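Local coordinates for BAG family molecular chaperone regulator 1 (Arabidopsis thaliana, PDB 4HWC), which probably acts, through its BAG domain, as a co-chaperone that binds the ATPase domain of HSP70/HSC70 chaperones and regulates programmed cell death and stress responses, at residues A8-L19 with L47-I58. Sequence-based numbering, arbitrary orientation.
Sequences AISDISLEVDRL and LLMNELIKLDAI
Ile9 meets Ile58 obliquely, its CG1 lying 3.8 Å from Ile58 CD1, while its own side chain also touches Arg68 and Gln71 of helix 62-88. One turn on, Ile12 turns its CB toward the partner helix. With its CG1 beside the backbone N (chi1 -73°), its outer methyl CD1 comes tip to tip with Ile58 CD1 at 3.5 Å and presses tightly on Leu55 CD2 at 3.4 Å. Ile12 and Glu51 slide past each other in opposite directions, the CG2 methyl of Ile12 sitting 3.3 Å from Glu51 OE1. That oxygen accepts a hydrogen bond from a water, which also makes a weak bond to Asp11 OD1. Helices 5-31 and 38-55 pack here as antiparallel neighbours, their local axes 10.6 Å apart at an angle of 165°, in the three-helix bundle of the BAG domain. Glu15 crosses Glu51 at about a right angle, touching it through carbon, CG to CD at 3.7 Å. Bent at chi2 (46°), its chain brings the carboxylate to Arg18, which grips it side-on with NE and NH2, one to each oxygen; the Glu51 carboxylate turns instead to Lys54 in a longer salt bridge. With an alanine here in place of Glu15, the Arg18 guanidinium would probably lose its mate and be freer to turn, and Glu51 CD would lose the CG packed on it. Leu19 splits its two methyls over Leu48 and Leu47: CD1 slides past Leu48 to within 3.6 Å of CD2, and CD2 rests 3.8 Å from Leu47 CD1, a methyl that also lies near the edge of the Arg18 guanidinium, beside NH2.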
ATOM      1  N   ALA A   8     -12.098  10.166  -6.021  1.00 35.70           N
ATOM      2  CA  ALA A   8     -10.937  10.449  -5.182  1.00 30.35           C
ATOM      3  C   ALA A   8     -10.314   9.176  -4.603  1.00 36.04           C
ATOM      4  O   ALA A   8      -9.137   9.158  -4.233  1.00 36.06           O
ATOM      5  CB  ALA A   8     -11.338  11.384  -4.056  1.00 32.06           C
ATOM      6  N   ILE A   9     -11.115   8.121  -4.512  1.00 34.56           N
ATOM      7  CA  ILE A   9     -10.641   6.849  -3.982  1.00 34.95           C
ATOM      8  C   ILE A   9      -9.992   6.048  -5.102  1.00 34.16           C
ATOM      9  O   ILE A   9      -8.941   5.441  -4.906  1.00 28.83           O
ATOM     10  CB  ILE A   9     -11.803   6.039  -3.365  1.00 32.51           C
ATOM     11  CG1 ILE A   9     -12.372   6.791  -2.161  1.00 24.91           C
ATOM     12  CG2 ILE A   9     -11.317   4.666  -2.932  1.00 25.87           C
ATOM     13  CD1 ILE A   9     -13.644   6.177  -1.604  1.00 32.95           C
ATOM     14  N   SER A  10     -10.614   6.055  -6.280  1.00 38.97           N
ATOM     15  CA  SER A  10     -10.069   5.338  -7.429  1.00 40.50           C
ATOM     16  C   SER A  10      -8.704   5.926  -7.764  1.00 42.44           C
ATOM     17  O   SER A  10      -7.876   5.282  -8.407  1.00 41.81           O
ATOM     18  CB  SER A  10     -10.997   5.466  -8.641  1.00 44.24           C
ATOM     19  OG  SER A  10     -12.182   4.709  -8.465  1.00 51.87           O
ATOM     20  N   ASP A  11      -8.487   7.161  -7.319  1.00 38.53           N
ATOM     21  CA  ASP A  11      -7.232   7.861  -7.543  1.00 46.25           C
ATOM     22  C   ASP A  11      -6.157   7.340  -6.591  1.00 41.47           C
ATOM     23  O   ASP A  11      -5.027   7.074  -7.001  1.00 37.46           O
ATOM     24  CB  ASP A  11      -7.432   9.362  -7.342  1.00 44.99           C
ATOM     25  CG  ASP A  11      -6.124  10.112  -7.216  1.00 50.70           C
ATOM     26  OD1 ASP A  11      -5.573  10.157  -6.094  1.00 52.40           O
ATOM     27  OD2 ASP A  11      -5.640  10.646  -8.237  1.00 58.83           O
ATOM     28  N   ILE A  12      -6.514   7.214  -5.317  1.00 33.37           N
ATOM     29  CA  ILE A  12      -5.599   6.695  -4.308  1.00 28.35           C
ATOM     30  C   ILE A  12      -5.323   5.258  -4.720  1.00 24.64           C
ATOM     31  O   ILE A  12      -4.223   4.735  -4.532  1.00 22.03           O
ATOM     32  CB  ILE A  12      -6.250   6.705  -2.903  1.00 29.29           C
ATOM     33  CG1 ILE A  12      -6.333   8.141  -2.383  1.00 30.35           C
ATOM     34  CG2 ILE A  12      -5.472   5.804  -1.946  1.00 21.42           C
ATOM     35  CD1 ILE A  12      -6.987   8.276  -1.025  1.00 26.02           C
ATOM     36  N   SER A  13      -6.345   4.634  -5.293  1.00 22.70           N
ATOM     37  CA  SER A  13      -6.261   3.257  -5.746  1.00 25.28           C
ATOM     38  C   SER A  13      -5.168   3.082  -6.796  1.00 23.73           C
ATOM     39  O   SER A  13      -4.480   2.070  -6.814  1.00 17.91           O
ATOM     40  CB  SER A  13      -7.602   2.818  -6.328  1.00 23.84           C
ATOM     41  OG  SER A  13      -7.540   1.475  -6.757  1.00 29.88           O
ATOM     42  N   LEU A  14      -5.018   4.074  -7.669  1.00 27.24           N
ATOM     43  CA  LEU A  14      -4.002   4.017  -8.714  1.00 26.85           C
ATOM     44  C   LEU A  14      -2.607   4.068  -8.099  1.00 22.20           C
ATOM     45  O   LEU A  14      -1.695   3.386  -8.559  1.00 22.25           O
ATOM     46  CB  LEU A  14      -4.184   5.176  -9.696  1.00 32.71           C
ATOM     47  CG  LEU A  14      -5.502   5.200 -10.479  1.00 36.27           C
ATOM     48  CD1 LEU A  14      -5.564   6.453 -11.338  1.00 43.04           C
ATOM     49  CD2 LEU A  14      -5.611   3.953 -11.340  1.00 37.44           C
ATOM     50  N   GLU A  15      -2.449   4.877  -7.057  1.00 23.52           N
ATOM     51  CA  GLU A  15      -1.164   4.990  -6.378  1.00 24.59           C
ATOM     52  C   GLU A  15      -0.890   3.719  -5.581  1.00 21.50           C
ATOM     53  O   GLU A  15       0.255   3.276  -5.467  1.00 17.81           O
ATOM     54  CB  GLU A  15      -1.157   6.205  -5.452  1.00 22.93           C
ATOM     55  CG  GLU A  15       0.163   6.439  -4.728  1.00 23.68           C
ATOM     56  CD  GLU A  15       1.379   6.336  -5.645  1.00 32.89           C
ATOM     57  OE1 GLU A  15       1.235   6.541  -6.871  1.00 31.46           O
ATOM     58  OE2 GLU A  15       2.487   6.060  -5.133  1.00 29.12           O
ATOM     59  N   VAL A  16      -1.941   3.135  -5.016  1.00 18.41           N
ATOM     60  CA  VAL A  16      -1.769   1.898  -4.269  1.00 15.79           C
ATOM     61  C   VAL A  16      -1.374   0.799  -5.259  1.00 15.03           C
ATOM     62  O   VAL A  16      -0.609  -0.100  -4.913  1.00 12.80           O
ATOM     63  CB  VAL A  16      -3.062   1.514  -3.515  1.00 19.20           C
ATOM     64  CG1 VAL A  16      -2.912   0.134  -2.872  1.00 14.89           C
ATOM     65  CG2 VAL A  16      -3.342   2.546  -2.428  1.00 16.23           C
ATOM     66  N   ASP A  17      -1.889   0.864  -6.490  1.00 15.53           N
ATOM     67  CA  ASP A  17      -1.528  -0.135  -7.501  1.00 17.36           C
ATOM     68  C   ASP A  17      -0.022  -0.079  -7.750  1.00 18.93           C
ATOM     69  O   ASP A  17       0.653  -1.110  -7.835  1.00 18.37           O
ATOM     70  CB  ASP A  17      -2.218   0.128  -8.852  1.00 24.13           C
ATOM     71  CG  ASP A  17      -3.715  -0.063  -8.801  1.00 30.62           C
ATOM     72  OD1 ASP A  17      -4.187  -0.844  -7.951  1.00 26.63           O
ATOM     73  OD2 ASP A  17      -4.418   0.556  -9.631  1.00 32.43           O
ATOM     74  N   ARG A  18       0.493   1.138  -7.880  1.00 19.10           N
ATOM     75  CA  ARG A  18       1.909   1.334  -8.145  1.00 19.86           C
ATOM     76  C   ARG A  18       2.756   0.921  -6.953  1.00 17.23           C
ATOM     77  O   ARG A  18       3.800   0.302  -7.127  1.00 14.24           O
ATOM     78  CB  ARG A  18       2.191   2.793  -8.496  1.00 21.82           C
ATOM     79  CG  ARG A  18       3.561   3.020  -9.135  1.00 29.12           C
ATOM     80  CD  ARG A  18       3.847   4.500  -9.293  1.00 27.98           C
ATOM     81  NE  ARG A  18       3.998   5.146  -7.994  1.00 23.92           N
ATOM     82  CZ  ARG A  18       5.105   5.100  -7.260  1.00 32.79           C
ATOM     83  NH1 ARG A  18       6.171   4.440  -7.699  1.00 31.29           N
ATOM     84  NH2 ARG A  18       5.145   5.708  -6.084  1.00 29.08           N
ATOM     85  N   LEU A  19       2.319   1.269  -5.745  1.00 15.02           N
ATOM     86  CA  LEU A  19       3.078   0.901  -4.555  1.00 14.47           C
ATOM     87  C   LEU A  19       3.050  -0.614  -4.390  1.00 12.26           C
ATOM     88  O   LEU A  19       3.997  -1.199  -3.887  1.00 12.32           O
ATOM     89  CB  LEU A  19       2.508   1.588  -3.305  1.00 11.52           C
ATOM     90  CG  LEU A  19       2.645   3.118  -3.306  1.00 16.11           C
ATOM     91  CD1 LEU A  19       1.972   3.711  -2.080  1.00 19.03           C
ATOM     92  CD2 LEU A  19       4.120   3.494  -3.336  1.00 19.05           C
ATOM     93  N   LEU A  47       5.257   5.624   2.159  1.00 14.74           N
ATOM     94  CA  LEU A  47       4.389   6.142   1.107  1.00 16.40           C
ATOM     95  C   LEU A  47       3.009   5.511   1.273  1.00 16.83           C
ATOM     96  O   LEU A  47       1.995   6.158   1.000  1.00 16.54           O
ATOM     97  CB  LEU A  47       4.918   5.822  -0.304  1.00 15.68           C
ATOM     98  CG  LEU A  47       6.134   6.617  -0.779  1.00 18.18           C
ATOM     99  CD1 LEU A  47       6.540   6.156  -2.170  1.00 20.47           C
ATOM    100  CD2 LEU A  47       5.804   8.099  -0.775  1.00 19.67           C
ATOM    101  N   LEU A  48       2.973   4.253   1.718  1.00 12.18           N
ATOM    102  CA  LEU A  48       1.701   3.560   1.938  1.00 12.99           C
ATOM    103  C   LEU A  48       0.955   4.169   3.121  1.00 13.09           C
ATOM    104  O   LEU A  48      -0.271   4.285   3.096  1.00 14.38           O
ATOM    105  CB  LEU A  48       1.934   2.063   2.186  1.00 11.78           C
ATOM    106  CG  LEU A  48       2.338   1.243   0.952  1.00 10.80           C
ATOM    107  CD1 LEU A  48       2.933  -0.078   1.399  1.00 11.38           C
ATOM    108  CD2 LEU A  48       1.122   1.003   0.053  1.00  9.43           C
ATOM    109  N   MET A  49       1.688   4.556   4.161  1.00 13.56           N
ATOM    110  CA  MET A  49       1.046   5.158   5.324  1.00 14.31           C
ATOM    111  C   MET A  49       0.417   6.491   4.952  1.00 20.14           C
ATOM    112  O   MET A  49      -0.616   6.876   5.520  1.00 20.49           O
ATOM    113  CB  MET A  49       2.048   5.342   6.463  1.00 18.55           C
ATOM    114  CG  MET A  49       2.594   4.040   7.011  1.00 17.43           C
ATOM    115  SD  MET A  49       1.285   2.929   7.582  1.00 21.33           S
ATOM    116  CE  MET A  49       0.753   3.811   9.067  1.00 15.99           C
ATOM    117  N   ASN A  50       1.032   7.197   4.002  1.00 19.53           N
ATOM    118  CA  ASN A  50       0.507   8.480   3.550  1.00 23.99           C
ATOM    119  C   ASN A  50      -0.812   8.271   2.821  1.00 25.01           C
ATOM    120  O   ASN A  50      -1.718   9.104   2.902  1.00 24.75           O
ATOM    121  CB  ASN A  50       1.502   9.195   2.628  1.00 23.67           C
ATOM    122  CG  ASN A  50       2.550   9.979   3.397  1.00 28.53           C
ATOM    123  OD1 ASN A  50       2.367  10.289   4.579  1.00 32.04           O
ATOM    124  ND2 ASN A  50       3.651  10.320   2.726  1.00 25.07           N
ATOM    125  N   GLU A  51      -0.917   7.158   2.098  1.00 15.95           N
ATOM    126  CA  GLU A  51      -2.156   6.849   1.396  1.00 19.06           C
ATOM    127  C   GLU A  51      -3.211   6.439   2.428  1.00 17.68           C
ATOM    128  O   GLU A  51      -4.401   6.698   2.246  1.00 18.64           O
ATOM    129  CB  GLU A  51      -1.939   5.720   0.380  1.00 17.64           C
ATOM    130  CG  GLU A  51      -0.972   6.079  -0.743  1.00 16.15           C
ATOM    131  CD  GLU A  51      -1.401   7.328  -1.510  1.00 24.40           C
ATOM    132  OE1 GLU A  51      -2.500   7.318  -2.116  1.00 24.24           O
ATOM    133  OE2 GLU A  51      -0.640   8.321  -1.505  1.00 24.20           O
ATOM    134  N   LEU A  52      -2.775   5.805   3.512  1.00 18.22           N
ATOM    135  CA  LEU A  52      -3.700   5.378   4.560  1.00 18.69           C
ATOM    136  C   LEU A  52      -4.283   6.630   5.228  1.00 22.42           C
ATOM    137  O   LEU A  52      -5.467   6.673   5.579  1.00 17.84           O
ATOM    138  CB  LEU A  52      -2.966   4.524   5.592  1.00 17.25           C
ATOM    139  CG  LEU A  52      -3.828   3.680   6.530  1.00 18.30           C
ATOM    140  CD1 LEU A  52      -4.542   2.595   5.729  1.00 18.59           C
ATOM    141  CD2 LEU A  52      -2.955   3.049   7.598  1.00 24.35           C
ATOM    142  N   ILE A  53      -3.439   7.645   5.402  1.00 19.24           N
ATOM    143  CA  ILE A  53      -3.876   8.903   5.997  1.00 19.23           C
ATOM    144  C   ILE A  53      -4.890   9.570   5.060  1.00 20.20           C
ATOM    145  O   ILE A  53      -5.930  10.043   5.510  1.00 27.02           O
ATOM    146  CB  ILE A  53      -2.673   9.855   6.241  1.00 20.90           C
ATOM    147  CG1 ILE A  53      -1.723   9.240   7.274  1.00 21.39           C
ATOM    148  CG2 ILE A  53      -3.167  11.217   6.724  1.00 24.18           C
ATOM    149  CD1 ILE A  53      -0.392   9.987   7.424  1.00 20.08           C
ATOM    150  N   LYS A  54      -4.596   9.595   3.762  1.00 21.92           N
ATOM    151  CA  LYS A  54      -5.504  10.197   2.785  1.00 21.64           C
ATOM    152  C   LYS A  54      -6.864   9.499   2.809  1.00 28.20           C
ATOM    153  O   LYS A  54      -7.904  10.138   2.666  1.00 23.87           O
ATOM    154  CB  LYS A  54      -4.923  10.114   1.369  1.00 26.48           C
ATOM    155  CG  LYS A  54      -3.762  11.069   1.087  1.00 25.41           C
ATOM    156  CD  LYS A  54      -3.246  10.877  -0.330  1.00 31.43           C
ATOM    157  CE  LYS A  54      -2.000  11.705  -0.591  1.00 33.72           C
ATOM    158  NZ  LYS A  54      -0.885  11.327   0.315  1.00 40.83           N
ATOM    159  N   LEU A  55      -6.847   8.181   2.984  1.00 20.74           N
ATOM    160  CA  LEU A  55      -8.085   7.407   3.038  1.00 25.17           C
ATOM    161  C   LEU A  55      -8.808   7.345   4.387  1.00 23.06           C
ATOM    162  O   LEU A  55      -9.907   6.801   4.477  1.00 31.91           O
ATOM    163  CB  LEU A  55      -7.782   5.914   2.853  1.00 20.94           C
ATOM    164  CG  LEU A  55      -7.299   5.480   1.466  1.00 21.37           C
ATOM    165  CD1 LEU A  55      -6.755   4.050   1.531  1.00 20.41           C
ATOM    166  CD2 LEU A  55      -8.450   5.569   0.465  1.00 24.83           C
ATOM    167  N   ASP A  56      -8.194   7.898   5.428  1.00 53.66           N
ATOM    168  CA  ASP A  56      -8.784   7.876   6.767  1.00 53.34           C
ATOM    169  C   ASP A  56      -9.532   9.205   6.883  1.00 53.76           C
ATOM    170  O   ASP A  56      -9.890   9.624   7.987  1.00 53.70           O
ATOM    171  CB  ASP A  56      -7.728   7.764   7.879  1.00 43.17           C
ATOM    172  CG  ASP A  56      -8.338   7.614   9.271  1.00 42.87           C
ATOM    173  OD1 ASP A  56      -9.152   6.690   9.479  1.00 42.50           O
ATOM    174  OD2 ASP A  56      -7.991   8.414  10.166  1.00 43.04           O
ATOM    175  N   ALA A  57      -9.783   9.854   5.747  1.00 55.08           N
ATOM    176  CA  ALA A  57     -10.484  11.136   5.736  1.00 61.25           C
ATOM    177  C   ALA A  57     -11.468  11.327   4.578  1.00 63.26           C
ATOM    178  O   ALA A  57     -12.035  12.407   4.421  1.00 66.92           O
ATOM    179  CB  ALA A  57      -9.470  12.274   5.742  1.00 64.26           C
ATOM    180  N   ILE A  58     -11.669  10.297   3.762  1.00 33.91           N
ATOM    181  CA  ILE A  58     -12.607  10.403   2.647  1.00 37.89           C
ATOM    182  C   ILE A  58     -13.984   9.927   3.100  1.00 40.97           C
ATOM    183  O   ILE A  58     -14.161   8.758   3.428  1.00 39.10           O
ATOM    184  CB  ILE A  58     -12.158   9.547   1.448  1.00 37.90           C
ATOM    185  CG1 ILE A  58     -10.813  10.051   0.925  1.00 39.17           C
ATOM    186  CG2 ILE A  58     -13.216   9.592   0.353  1.00 40.22           C
ATOM    187  CD1 ILE A  58     -10.289   9.276  -0.274  1.00 36.75           C
TER
HETATM  188  O   HOH W   1      -2.812   9.268  -4.181  1.00 33.40           O